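Local coordinates for methyltransferase (Pectobacterium atrosepticum SCRI1043, PDB 2P7I) that transfers methyl groups from S-adenosylmethionine to an acceptor substrate, as a member of the type 12 family of methyltransferases, at the interface of chains A and B. Sequence-based numbering; all coordinates share one arbitrary frame. Chains: chain A/B, Hypothetical protein.

Contact 1: the interface of chains A and B. Residues chain A 147, 201, 203, 222, 226, 229, 236; chain B 147, 151, 201, 203, 236.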
ATOM      1  N   VAL A 147      -7.256   7.667  -3.790  1.00 25.90           N
ATOM      2  CA  VAL A 147      -8.325   6.651  -3.649  1.00 23.09           C
ATOM      3  C   VAL A 147      -9.581   7.032  -4.398  1.00 25.84           C
ATOM      4  O   VAL A 147     -10.117   6.232  -5.129  1.00 24.64           O
ATOM      5  CB  VAL A 147      -8.621   6.291  -2.165  1.00 27.52           C
ATOM      6  CG1 VAL A 147      -9.823   5.343  -2.073  1.00 26.53           C
ATOM      7  CG2 VAL A 147      -7.431   5.598  -1.615  1.00 26.79           C
ATOM      8  N   PHE A 201      -5.638  11.607   3.089  1.00 24.45           N
ATOM      9  CA  PHE A 201      -6.143  10.332   2.597  1.00 25.49           C
ATOM     10  C   PHE A 201      -7.589  10.568   2.129  1.00 27.46           C
ATOM     11  O   PHE A 201      -8.472  10.806   2.938  1.00 31.14           O
ATOM     12  CB  PHE A 201      -6.059   9.276   3.675  1.00 28.42           C
ATOM     13  CG  PHE A 201      -6.212   7.860   3.157  1.00 29.50           C
ATOM     14  CD1 PHE A 201      -7.449   7.378   2.749  1.00 34.37           C
ATOM     15  CD2 PHE A 201      -5.101   7.029   3.065  1.00 30.88           C
ATOM     16  CE1 PHE A 201      -7.564   6.091   2.267  1.00 32.22           C
ATOM     17  CE2 PHE A 201      -5.217   5.747   2.619  1.00 32.71           C
ATOM     18  CZ  PHE A 201      -6.442   5.280   2.206  1.00 26.39           C
ATOM     19  N   ALA A 203     -10.939   9.402   0.156  1.00 35.68           N
ATOM     20  CA  ALA A 203     -11.734   8.298  -0.397  1.00 37.53           C
ATOM     21  C   ALA A 203     -13.024   8.763  -1.050  1.00 38.20           C
ATOM     22  O   ALA A 203     -13.690   7.974  -1.714  1.00 41.94           O
ATOM     23  CB  ALA A 203     -11.995   7.236   0.678  1.00 39.27           C
ATOM     24  N   TYR A 222     -12.110  13.653  12.294  1.00 26.98           N
ATOM     25  CA  TYR A 222     -12.054  12.727  11.145  1.00 28.77           C
ATOM     26  C   TYR A 222     -11.109  13.274  10.095  1.00 25.67           C
ATOM     27  O   TYR A 222     -10.263  12.544   9.572  1.00 27.08           O
ATOM     28  CB  TYR A 222     -13.454  12.379  10.538  1.00 28.45           C
ATOM     29  CG  TYR A 222     -13.389  11.464   9.281  1.00 30.41           C
ATOM     30  CD1 TYR A 222     -13.305  10.080   9.392  1.00 37.93           C
ATOM     31  CD2 TYR A 222     -13.445  11.986   8.010  1.00 34.72           C
ATOM     32  CE1 TYR A 222     -13.262   9.241   8.247  1.00 32.75           C
ATOM     33  CE2 TYR A 222     -13.372  11.164   6.867  1.00 40.29           C
ATOM     34  CZ  TYR A 222     -13.291   9.787   6.991  1.00 38.02           C
ATOM     35  OH  TYR A 222     -13.234   8.988   5.838  1.00 39.59           O
ATOM     36  N   CYS A 226      -7.628  11.705   8.650  1.00 23.92           N
ATOM     37  CA  CYS A 226      -7.292  11.466   7.243  1.00 22.11           C
ATOM     38  C   CYS A 226      -5.953  12.053   6.856  1.00 25.40           C
ATOM     39  O   CYS A 226      -5.283  11.528   5.992  1.00 23.04           O
ATOM     40  CB  CYS A 226      -8.339  12.049   6.306  1.00 26.65           C
ATOM     41  SG  CYS A 226      -9.965  11.186   6.400  1.00 28.19           S
ATOM     42  N   LEU A 229      -3.298   9.698   8.560  1.00 25.41           N
ATOM     43  CA  LEU A 229      -3.181   8.423   7.845  1.00 24.63           C
ATOM     44  C   LEU A 229      -2.574   8.592   6.466  1.00 24.27           C
ATOM     45  O   LEU A 229      -1.805   7.754   6.008  1.00 23.89           O
ATOM     46  CB  LEU A 229      -4.530   7.703   7.797  1.00 24.82           C
ATOM     47  CG  LEU A 229      -4.425   6.254   7.254  1.00 29.77           C
ATOM     48  CD1 LEU A 229      -3.723   5.383   8.336  1.00 21.09           C
ATOM     49  CD2 LEU A 229      -5.795   5.708   6.881  1.00 29.48           C
ATOM     50  N   LEU A 236      -1.721   7.239  -2.058  1.00 24.90           N
ATOM     51  CA  LEU A 236      -3.182   7.226  -2.043  1.00 24.79           C
ATOM     52  C   LEU A 236      -3.825   8.564  -1.656  1.00 24.74           C
ATOM     53  O   LEU A 236      -5.035   8.675  -1.532  1.00 23.96           O
ATOM     54  CB  LEU A 236      -3.611   6.110  -1.074  1.00 22.81           C
ATOM     55  CG  LEU A 236      -3.289   4.658  -1.400  1.00 26.64           C
ATOM     56  CD1 LEU A 236      -3.975   3.749  -0.434  1.00 22.65           C
ATOM     57  CD2 LEU A 236      -3.700   4.356  -2.864  1.00 22.92           C
TER
ATOM     58  N   VAL B 147      -9.108   0.940   6.477  1.00 25.90           N
ATOM     59  CA  VAL B 147      -8.895   2.407   6.477  1.00 23.09           C
ATOM     60  C   VAL B 147      -9.684   3.102   7.562  1.00 25.84           C
ATOM     61  O   VAL B 147      -9.141   3.897   8.292  1.00 24.64           O
ATOM     62  CB  VAL B 147      -9.137   3.049   5.081  1.00 27.52           C
ATOM     63  CG1 VAL B 147      -9.036   4.577   5.170  1.00 26.53           C
ATOM     64  CG2 VAL B 147      -8.080   2.561   4.162  1.00 26.79           C
ATOM     65  N   ILE B 151      -8.220   5.255  10.735  1.00 23.07           N
ATOM     66  CA  ILE B 151      -8.510   6.653  10.960  1.00 22.72           C
ATOM     67  C   ILE B 151      -8.968   6.826  12.418  1.00 24.08           C
ATOM     68  O   ILE B 151      -8.513   7.706  13.112  1.00 23.18           O
ATOM     69  CB  ILE B 151      -9.573   7.176   9.983  1.00 23.55           C
ATOM     70  CG1 ILE B 151      -8.965   7.190   8.562  1.00 24.37           C
ATOM     71  CG2 ILE B 151     -10.065   8.564  10.425  1.00 22.79           C
ATOM     72  CD1 ILE B 151      -9.950   7.478   7.427  1.00 28.29           C
ATOM     73  N   PHE B 201     -13.156  -1.721  -0.003  1.00 24.45           N
ATOM     74  CA  PHE B 201     -12.274  -0.645   0.428  1.00 25.49           C
ATOM     75  C   PHE B 201     -13.118   0.324   1.272  1.00 27.46           C
ATOM     76  O   PHE B 201     -13.986   1.006   0.751  1.00 31.14           O
ATOM     77  CB  PHE B 201     -11.647   0.038  -0.767  1.00 28.42           C
ATOM     78  CG  PHE B 201     -10.456   0.907  -0.420  1.00 29.50           C
ATOM     79  CD1 PHE B 201     -10.625   2.129   0.219  1.00 34.37           C
ATOM     80  CD2 PHE B 201      -9.169   0.477  -0.722  1.00 30.88           C
ATOM     81  CE1 PHE B 201      -9.527   2.898   0.540  1.00 32.22           C
ATOM     82  CE2 PHE B 201      -8.084   1.249  -0.435  1.00 32.71           C
ATOM     83  CZ  PHE B 201      -8.258   2.452   0.208  1.00 26.39           C
ATOM     84  N   ALA B 203     -13.469   3.436   3.852  1.00 35.68           N
ATOM     85  CA  ALA B 203     -12.864   4.640   4.436  1.00 37.53           C
ATOM     86  C   ALA B 203     -13.764   5.327   5.449  1.00 38.20           C
ATOM     87  O   ALA B 203     -13.316   6.231   6.149  1.00 41.94           O
ATOM     88  CB  ALA B 203     -12.418   5.605   3.331  1.00 39.27           C
ATOM     89  N   LEU B 236      -6.242  -3.051   3.366  1.00 24.90           N
ATOM     90  CA  LEU B 236      -7.016  -1.862   3.718  1.00 24.79           C
ATOM     91  C   LEU B 236      -8.537  -2.062   3.686  1.00 24.74           C
ATOM     92  O   LEU B 236      -9.304  -1.132   3.887  1.00 23.96           O
ATOM     93  CB  LEU B 236      -6.589  -0.745   2.749  1.00 22.81           C
ATOM     94  CG  LEU B 236      -5.163  -0.213   2.788  1.00 26.64           C
ATOM     95  CD1 LEU B 236      -5.039   0.993   1.914  1.00 22.65           C
ATOM     96  CD2 LEU B 236      -4.770   0.099   4.255  1.00 22.92           C
TER
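The rings of A:Phe201 and B:Phe201 meet rim to rim across a local two-fold axis, each CZ lying at the edge of the other ring and in its plane, 3.9 Å apart. One face of the A:Phe201 ring carries the CD2 methyl of A:Leu229 from its own chain, set toward the rim. The A:Tyr222 ring likewise has A:Cys226 SG over one face, while B:Ala203 O comes in at its edge. The protein belongs to the S-adenosylmethionine-dependent methyltransferases, and here two copies pack through a mostly apolar patch; whether this pairing is the biological dimer the structure alone does not show.

Each valine faces the phenylalanine of the other chain tip to tip: B:Val147 CG1, anti to its backbone N (chi1 175°), reaches A:Phe201 CE1 at 3.6 Å, and CG2 lies 3.7 Å from A:Phe201 CZ. A beta-branched residue suits this place, since its two methyls lie side by side on one side of the ring plane, the side on which A:Leu229 also packs. The same CG1 also touches A:Leu229 CD2. B:Ile151 fills the neighbouring groove with both branches: CG2 packs 3.7 Å from A:Tyr222 CD1, and CD1 touches both A:Tyr222 CE1 and A:Cys226 SG, 3.8 Å from the sulfur. At the other end of the patch the CD1 methyls of A:Leu236 and B:Leu236 meet tip to tip at 3.8 Å.

Tyrosine adds a polar anchor to this greasy surface. A:Tyr222 OH donates to the backbone carbonyl B:Ala203 O at 2.8 Å, approaching above the carbonyl plane, 47° out of it, with a C=O...donor angle of 133°.

Contact 2: the interface of chains A and B. Residues chain A 147, 150-151, 154, 236; chain B 229, 232-233.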
ATOM      1  N   VAL A 147      -7.256   7.667  -3.790  1.00 25.90           N
ATOM      2  CA  VAL A 147      -8.325   6.651  -3.649  1.00 23.09           C
ATOM      3  C   VAL A 147      -9.581   7.032  -4.398  1.00 25.84           C
ATOM      4  O   VAL A 147     -10.117   6.232  -5.129  1.00 24.64           O
ATOM      5  CB  VAL A 147      -8.621   6.291  -2.165  1.00 27.52           C
ATOM      6  CG1 VAL A 147      -9.823   5.343  -2.073  1.00 26.53           C
ATOM      7  CG2 VAL A 147      -7.431   5.598  -1.615  1.00 26.79           C
ATOM      8  N   GLN A 150      -9.099   6.661  -8.050  1.00 24.27           N
ATOM      9  CA  GLN A 150      -9.053   5.258  -8.438  1.00 24.54           C
ATOM     10  C   GLN A 150     -10.455   4.632  -8.461  1.00 22.41           C
ATOM     11  O   GLN A 150     -10.757   3.812  -9.320  1.00 23.74           O
ATOM     12  CB  GLN A 150      -8.081   4.474  -7.549  1.00 22.83           C
ATOM     13  CG  GLN A 150      -6.679   4.983  -7.646  1.00 22.35           C
ATOM     14  CD  GLN A 150      -5.698   3.901  -7.236  1.00 26.07           C
ATOM     15  OE1 GLN A 150      -5.762   2.788  -7.740  1.00 27.62           O
ATOM     16  NE2 GLN A 150      -4.813   4.211  -6.322  1.00 24.58           N
ATOM     17  N   ILE A 151     -11.336   5.032  -7.523  1.00 23.07           N
ATOM     18  CA  ILE A 151     -12.676   4.490  -7.481  1.00 22.72           C
ATOM     19  C   ILE A 151     -13.427   4.954  -8.740  1.00 24.08           C
ATOM     20  O   ILE A 151     -14.069   4.172  -9.403  1.00 23.18           O
ATOM     21  CB  ILE A 151     -13.420   4.918  -6.208  1.00 23.55           C
ATOM     22  CG1 ILE A 151     -12.748   4.231  -4.996  1.00 24.37           C
ATOM     23  CG2 ILE A 151     -14.914   4.575  -6.323  1.00 22.79           C
ATOM     24  CD1 ILE A 151     -13.221   4.710  -3.622  1.00 28.29           C
ATOM     25  N   LYS A 154     -12.275   2.816 -11.552  1.00 23.59           N
ATOM     26  CA  LYS A 154     -12.941   1.503 -11.522  1.00 24.33           C
ATOM     27  C   LYS A 154     -14.395   1.564 -11.990  1.00 26.06           C
ATOM     28  O   LYS A 154     -14.900   0.628 -12.604  1.00 26.37           O
ATOM     29  CB  LYS A 154     -12.822   0.868 -10.143  1.00 25.98           C
ATOM     30  CG  LYS A 154     -11.414   0.441  -9.749  1.00 26.70           C
ATOM     31  CD  LYS A 154     -10.679  -0.285 -10.890  1.00 28.52           C
ATOM     32  CE  LYS A 154      -9.347  -0.817 -10.468  1.00 31.11           C
ATOM     33  NZ  LYS A 154      -8.592  -1.440 -11.618  1.00 28.18           N
ATOM     34  N   LEU A 236      -1.721   7.239  -2.058  1.00 24.90           N
ATOM     35  CA  LEU A 236      -3.182   7.226  -2.043  1.00 24.79           C
ATOM     36  C   LEU A 236      -3.825   8.564  -1.656  1.00 24.74           C
ATOM     37  O   LEU A 236      -5.035   8.675  -1.532  1.00 23.96           O
ATOM     38  CB  LEU A 236      -3.611   6.110  -1.074  1.00 22.81           C
ATOM     39  CG  LEU A 236      -3.289   4.658  -1.400  1.00 26.64           C
ATOM     40  CD1 LEU A 236      -3.975   3.749  -0.434  1.00 22.65           C
ATOM     41  CD2 LEU A 236      -3.700   4.356  -2.864  1.00 22.92           C
TER
ATOM     42  N   LEU B 229     -11.744  -1.786  -6.089  1.00 25.41           N
ATOM     43  CA  LEU B 229     -10.473  -1.241  -5.602  1.00 24.63           C
ATOM     44  C   LEU B 229      -9.937  -2.011  -4.411  1.00 24.27           C
ATOM     45  O   LEU B 229      -8.735  -2.209  -4.277  1.00 23.89           O
ATOM     46  CB  LEU B 229     -10.600   0.255  -5.312  1.00 24.82           C
ATOM     47  CG  LEU B 229      -9.238   0.933  -5.010  1.00 29.77           C
ATOM     48  CD1 LEU B 229      -8.433   1.011  -6.339  1.00 21.09           C
ATOM     49  CD2 LEU B 229      -9.435   2.303  -4.380  1.00 29.48           C
ATOM     50  N   GLN B 232      -7.419  -4.704  -4.790  1.00 21.19           N
ATOM     51  CA  GLN B 232      -6.031  -4.256  -5.109  1.00 22.31           C
ATOM     52  C   GLN B 232      -5.285  -3.827  -3.850  1.00 21.17           C
ATOM     53  O   GLN B 232      -4.040  -3.689  -3.868  1.00 24.70           O
ATOM     54  CB  GLN B 232      -6.084  -3.104  -6.123  1.00 27.45           C
ATOM     55  CG  GLN B 232      -6.776  -3.536  -7.400  1.00 28.87           C
ATOM     56  CD  GLN B 232      -6.741  -2.515  -8.519  1.00 28.82           C
ATOM     57  OE1 GLN B 232      -6.122  -1.414  -8.417  1.00 28.09           O
ATOM     58  NE2 GLN B 232      -7.389  -2.873  -9.616  1.00 24.23           N
ATOM     59  N   TYR B 233      -6.062  -3.608  -2.770  1.00 24.19           N
ATOM     60  CA  TYR B 233      -5.497  -3.310  -1.436  1.00 24.78           C
ATOM     61  C   TYR B 233      -6.102  -4.138  -0.317  1.00 25.46           C
ATOM     62  O   TYR B 233      -6.763  -3.600   0.573  1.00 26.47           O
ATOM     63  CB  TYR B 233      -5.641  -1.800  -1.096  1.00 23.67           C
ATOM     64  CG  TYR B 233      -4.938  -0.913  -2.068  1.00 20.96           C
ATOM     65  CD1 TYR B 233      -3.578  -0.622  -1.964  1.00 26.45           C
ATOM     66  CD2 TYR B 233      -5.644  -0.384  -3.160  1.00 21.99           C
ATOM     67  CE1 TYR B 233      -2.944   0.164  -2.914  1.00 26.32           C
ATOM     68  CE2 TYR B 233      -5.025   0.419  -4.100  1.00 25.63           C
ATOM     69  CZ  TYR B 233      -3.659   0.676  -3.987  1.00 27.45           C
ATOM     70  OH  TYR B 233      -3.101   1.484  -4.955  1.00 28.20           O
TER
HETATM   71  O   HOH W   1      -4.209   0.581  -7.392  1.00 30.76           O
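With CG anti to its backbone N (chi1 -171°), B:Leu229 points both methyls at helix 147-154 of chain A, while A:Gln150, its CG anti to the carbonyl carbon (chi1 -61°), runs across the leucine at about a right angle. B:Leu229 CD1 packs against A:Gln150 CB at 3.7 Å and also touches the amide oxygen OE1; CD2 touches A:Ile151 CG1 at 3.9 Å, with A:Val147 adjacent. A forked leucine suits this spot because each branch meets a different part of the helix.

Glutamine offers an aliphatic stem to the leucine and an amide to the polar rim. A:Gln150 NE2 makes only a weak hydrogen bond to B:Tyr233 OH, at 3.5 Å, the amide and ring planes being 74° apart. A water ties the groups together more closely: it lies 2.7 Å from A:Gln150 OE1, 2.8 Å from the phenol oxygen B:Tyr233 OH and 2.9 Å from the amide oxygen B:Gln232 OE1. The other flank of the tyrosine tip is apolar, A:Leu236 CD2 sliding past in the opposite direction, 3.8 Å from B:Tyr233 CZ.

A:Lys154, bent at chi2, meets B:Gln232 tip to tip, but its amine is modelled against the amide nitrogen, so the bonding there is doubtful.

In the fold, helix 147-154 of chain A lies against the end of helix 220-230 of chain B and the loop that leads on to 3-10 helix 234-236.

Contacts 1 and 2 are neighbouring patches of one two-fold symmetric interface, the centres of their C-alpha atoms about 11 Å apart. They share A:Val147 and A:Leu236, and both use helices 147-154 and 220-230, with the chains exchanging roles. Because every pair recurs with the chains swapped, contact 2 has a twin on the opposite side of the axis, so that the apolar centre of contact 1 is flanked by more polar margins, one of them seen bridged by water and the twin presumably so. The deposited assembly holds four copies, of which A and B meet here; the pair may or may not form in solution.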